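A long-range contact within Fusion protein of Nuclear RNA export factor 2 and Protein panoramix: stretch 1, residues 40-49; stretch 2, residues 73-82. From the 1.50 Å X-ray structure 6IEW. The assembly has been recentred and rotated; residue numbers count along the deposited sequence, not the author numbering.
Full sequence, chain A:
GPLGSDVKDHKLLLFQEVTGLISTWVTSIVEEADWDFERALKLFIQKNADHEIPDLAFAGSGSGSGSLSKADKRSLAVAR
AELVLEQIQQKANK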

# COMPACT_ATOMS: atom_id res chain seq x y z
N ALA A 40 0.66 -4.36 -6.40
CA ALA A 40 0.79 -4.32 -4.95
C ALA A 40 -0.46 -3.75 -4.29
O ALA A 40 -0.91 -4.25 -3.25
CB ALA A 40 2.03 -3.51 -4.55
N LEU A 41 -1.04 -2.70 -4.88
CA LEU A 41 -2.28 -2.15 -4.33
C LEU A 41 -3.40 -3.17 -4.38
O LEU A 41 -4.14 -3.35 -3.40
CB LEU A 41 -2.66 -0.87 -5.08
CG LEU A 41 -1.69 0.30 -4.92
CD1 LEU A 41 -2.10 1.44 -5.83
CD2 LEU A 41 -1.62 0.76 -3.47
N LYS A 42 -3.55 -3.86 -5.51
CA LYS A 42 -4.56 -4.90 -5.61
C LYS A 42 -4.31 -6.02 -4.60
O LYS A 42 -5.26 -6.55 -4.01
CB LYS A 42 -4.58 -5.49 -7.03
CG LYS A 42 -5.03 -4.52 -8.10
CD LYS A 42 -5.03 -5.21 -9.46
CE LYS A 42 -5.53 -4.28 -10.55
NZ LYS A 42 -5.49 -4.93 -11.88
N LEU A 43 -3.05 -6.39 -4.42
CA LEU A 43 -2.72 -7.45 -3.47
C LEU A 43 -3.05 -7.02 -2.04
O LEU A 43 -3.55 -7.83 -1.25
CB LEU A 43 -1.25 -7.82 -3.61
CG LEU A 43 -0.74 -8.93 -2.68
CD1 LEU A 43 -1.55 -10.20 -2.87
CD2 LEU A 43 0.74 -9.18 -2.91
N PHE A 44 -2.78 -5.76 -1.70
CA PHE A 44 -3.15 -5.25 -0.38
C PHE A 44 -4.66 -5.36 -0.16
O PHE A 44 -5.11 -5.81 0.91
CB PHE A 44 -2.70 -3.80 -0.24
CG PHE A 44 -3.41 -3.04 0.85
CD1 PHE A 44 -3.37 -3.48 2.17
CD2 PHE A 44 -4.11 -1.89 0.56
CE1 PHE A 44 -4.03 -2.79 3.17
CE2 PHE A 44 -4.77 -1.18 1.56
CZ PHE A 44 -4.73 -1.63 2.86
N ILE A 45 -5.45 -4.96 -1.15
CA ILE A 45 -6.90 -5.01 -1.01
C ILE A 45 -7.38 -6.45 -0.82
O ILE A 45 -8.27 -6.72 -0.00
CB ILE A 45 -7.57 -4.31 -2.21
CG1 ILE A 45 -7.30 -2.81 -2.14
CG2 ILE A 45 -9.07 -4.60 -2.24
CD1 ILE A 45 -7.50 -2.10 -3.44
N GLN A 46 -6.79 -7.39 -1.56
CA GLN A 46 -7.19 -8.79 -1.43
C GLN A 46 -6.80 -9.33 -0.06
O GLN A 46 -7.62 -9.96 0.62
CB GLN A 46 -6.56 -9.63 -2.54
CG GLN A 46 -6.99 -11.08 -2.50
CD GLN A 46 -8.47 -11.24 -2.74
OE1 GLN A 46 -9.01 -10.73 -3.72
NE2 GLN A 46 -9.15 -11.95 -1.85
N LYS A 47 -5.55 -9.11 0.35
CA LYS A 47 -5.11 -9.56 1.67
C LYS A 47 -5.97 -8.95 2.77
O LYS A 47 -6.31 -9.63 3.75
CB LYS A 47 -3.64 -9.19 1.89
CG LYS A 47 -2.66 -10.02 1.08
CD LYS A 47 -1.25 -9.42 1.21
CE LYS A 47 -0.18 -10.31 0.60
NZ LYS A 47 0.28 -11.37 1.54
N ASN A 48 -6.33 -7.68 2.62
CA ASN A 48 -7.17 -7.03 3.62
C ASN A 48 -8.52 -7.73 3.74
O ASN A 48 -9.00 -8.00 4.84
CB ASN A 48 -7.35 -5.56 3.27
CG ASN A 48 -8.17 -4.81 4.29
OD1 ASN A 48 -7.68 -4.48 5.37
ND2 ASN A 48 -9.43 -4.55 3.96
N ALA A 49 -9.13 -8.06 2.59
CA ALA A 49 -10.43 -8.72 2.61
C ALA A 49 -10.36 -10.11 3.22
O ALA A 49 -11.35 -10.59 3.79
CB ALA A 49 -11.01 -8.77 1.20
N LYS A 73 -8.49 3.70 10.29
CA LYS A 73 -7.26 3.70 9.50
C LYS A 73 -7.33 2.66 8.39
O LYS A 73 -6.89 2.92 7.26
CB LYS A 73 -6.06 3.43 10.41
CG LYS A 73 -5.70 4.58 11.33
CD LYS A 73 -4.65 4.18 12.35
CE LYS A 73 -4.22 5.39 13.17
NZ LYS A 73 -3.35 5.00 14.31
N ARG A 74 -7.87 1.48 8.70
CA ARG A 74 -8.00 0.43 7.70
C ARG A 74 -8.92 0.87 6.57
O ARG A 74 -8.59 0.71 5.39
CB ARG A 74 -8.54 -0.84 8.37
CG ARG A 74 -8.68 -2.02 7.44
CD ARG A 74 -9.32 -3.20 8.15
NE ARG A 74 -8.53 -3.66 9.30
CZ ARG A 74 -7.54 -4.54 9.22
NH1 ARG A 74 -7.19 -5.07 8.06
NH2 ARG A 74 -6.89 -4.90 10.32
N SER A 75 -10.08 1.42 6.92
CA SER A 75 -11.02 1.87 5.89
C SER A 75 -10.40 2.96 5.03
O SER A 75 -10.59 2.98 3.80
CB SER A 75 -12.31 2.37 6.53
OG SER A 75 -13.03 1.30 7.10
N LEU A 76 -9.66 3.89 5.65
CA LEU A 76 -9.03 4.95 4.88
C LEU A 76 -7.96 4.40 3.95
O LEU A 76 -7.83 4.84 2.80
CB LEU A 76 -8.44 6.00 5.83
CG LEU A 76 -7.71 7.18 5.18
CD1 LEU A 76 -8.62 7.94 4.22
CD2 LEU A 76 -7.16 8.11 6.25
N ALA A 77 -7.18 3.42 4.43
CA ALA A 77 -6.13 2.83 3.61
C ALA A 77 -6.71 2.13 2.39
O ALA A 77 -6.20 2.29 1.27
CB ALA A 77 -5.33 1.84 4.45
N VAL A 78 -7.75 1.33 2.60
CA VAL A 78 -8.41 0.65 1.49
C VAL A 78 -8.97 1.67 0.50
O VAL A 78 -8.82 1.52 -0.72
CB VAL A 78 -9.50 -0.29 2.03
CG1 VAL A 78 -10.39 -0.80 0.89
CG2 VAL A 78 -8.87 -1.44 2.79
N ALA A 79 -9.61 2.72 1.01
CA ALA A 79 -10.21 3.73 0.14
C ALA A 79 -9.16 4.45 -0.69
O ALA A 79 -9.37 4.73 -1.87
CB ALA A 79 -11.01 4.72 0.98
N ARG A 80 -8.02 4.78 -0.07
CA ARG A 80 -6.95 5.44 -0.81
C ARG A 80 -6.39 4.52 -1.88
O ARG A 80 -6.16 4.94 -3.03
CB ARG A 80 -5.85 5.89 0.15
CG ARG A 80 -6.22 7.11 0.97
CD ARG A 80 -5.27 7.33 2.14
NE ARG A 80 -3.89 7.56 1.72
CZ ARG A 80 -3.34 8.76 1.54
NH1 ARG A 80 -4.06 9.86 1.73
NH2 ARG A 80 -2.07 8.86 1.18
N ALA A 81 -6.15 3.25 -1.54
CA ALA A 81 -5.64 2.30 -2.52
C ALA A 81 -6.62 2.11 -3.67
O ALA A 81 -6.23 2.07 -4.84
CB ALA A 81 -5.33 0.97 -1.85
N GLU A 82 -7.92 2.02 -3.35
CA GLU A 82 -8.92 1.84 -4.40
C GLU A 82 -9.03 3.07 -5.29
O GLU A 82 -9.24 2.95 -6.51
CB GLU A 82 -10.27 1.47 -3.79
CG GLU A 82 -10.32 0.06 -3.25
CD GLU A 82 -11.61 -0.25 -2.52
OE1 GLU A 82 -12.31 0.71 -2.13
OE2 GLU A 82 -11.93 -1.45 -2.35

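Residues 40-49 and 73-82 are both helical, and they pack side by side with their N-to-C directions 145° apart, closer to antiparallel than to parallel. The axes approach to 9.8 Å. The register follows from the opposed directions: Leu41 lies across from Ala81, with 5.9 Å between Leu41 CA and Ala81 CA, and one turn further along the first helix Ile45 lies across from Val78, with 6.4 Å between Ile45 CA and Val78 CA. Within each stretch the backbone follows the i to i+4 pattern, as in Asn48 N to Phe44 O and Glu82 N to Val78 O, and no hydrogen bond joins the two backbones. The contact buries 413 Å², both sides summed.

The first helix contributes Leu41, Phe44, Ile45 and Asn48, whose CA-to-CB bonds all point toward the second helix. The facing surface is built largely from small residues, and Ala81 is the residue most covered by the first helix. Its methyl group, directed toward the first helix, meets three side chains: Ala81 CB lies 4.1 Å from Leu41 CD2, 3.9 Å from Phe44 CD2 and 4.1 Å from Ile45 CD1. These are ordinary van der Waals separations, and the short alanine side chain allows the larger groups to come up close to the second helix.

Phe44 adopts chi1 t (161°) with chi2 at 58°, which carries its ring across to the second helix edge first. Ala77 O, Val78 N and Ala81 CB all lie near the ring plane. At its tip, Phe44 CZ is 3.9 Å from Ala77 CB and 4.1 Å from Val78 CG2, while Phe44 CE2 comes within 3.8 Å of Ala77 O. The ring thus rests against backbone as well as methyl groups. Leu41, by contrast, takes the common helical m,t rotamer, and its CD2 branch is the one nearer to Ala81.

Ile45 has chi1 m and chi2 t (161°), an extended conformation that sends CD1 outward past Ala81. There Ile45 CD1 also lies 3.6 Å from Glu82 CG. The CA-to-CB bond of Glu82 points away from the first helix, but its m,t side chain turns back so that CG comes closest to Ile45 CD1 and the carboxylate also runs alongside the isoleucine, with Glu82 OE2 4.3 Å from Ile45 CG2.

Polar chemistry enters at the end of the contact where Asn48 meets Arg74. Asn48 uses chi1 t and chi2 77°, placing its amide between two neighbours: Asn48 ND2 is 3.4 Å from Val78 CG2, a packing contact, while OD1 accepts a hydrogen bond from Arg74. The Arg74 NH1 to Asn48 OD1 distance is 2.8 Å and the N-H...O angle 150°. The CA-to-CB bond of Arg74 points sideways; the chain then extends through chi1 and chi2 t and turns at chi3 m (-60°) and chi4 -87°, so that its end approaches the first helix. Asn48 OD1 lies near the guanidinium plane, at its edge, where the N-H groups point. This is the one hydrogen bond joining the stretches.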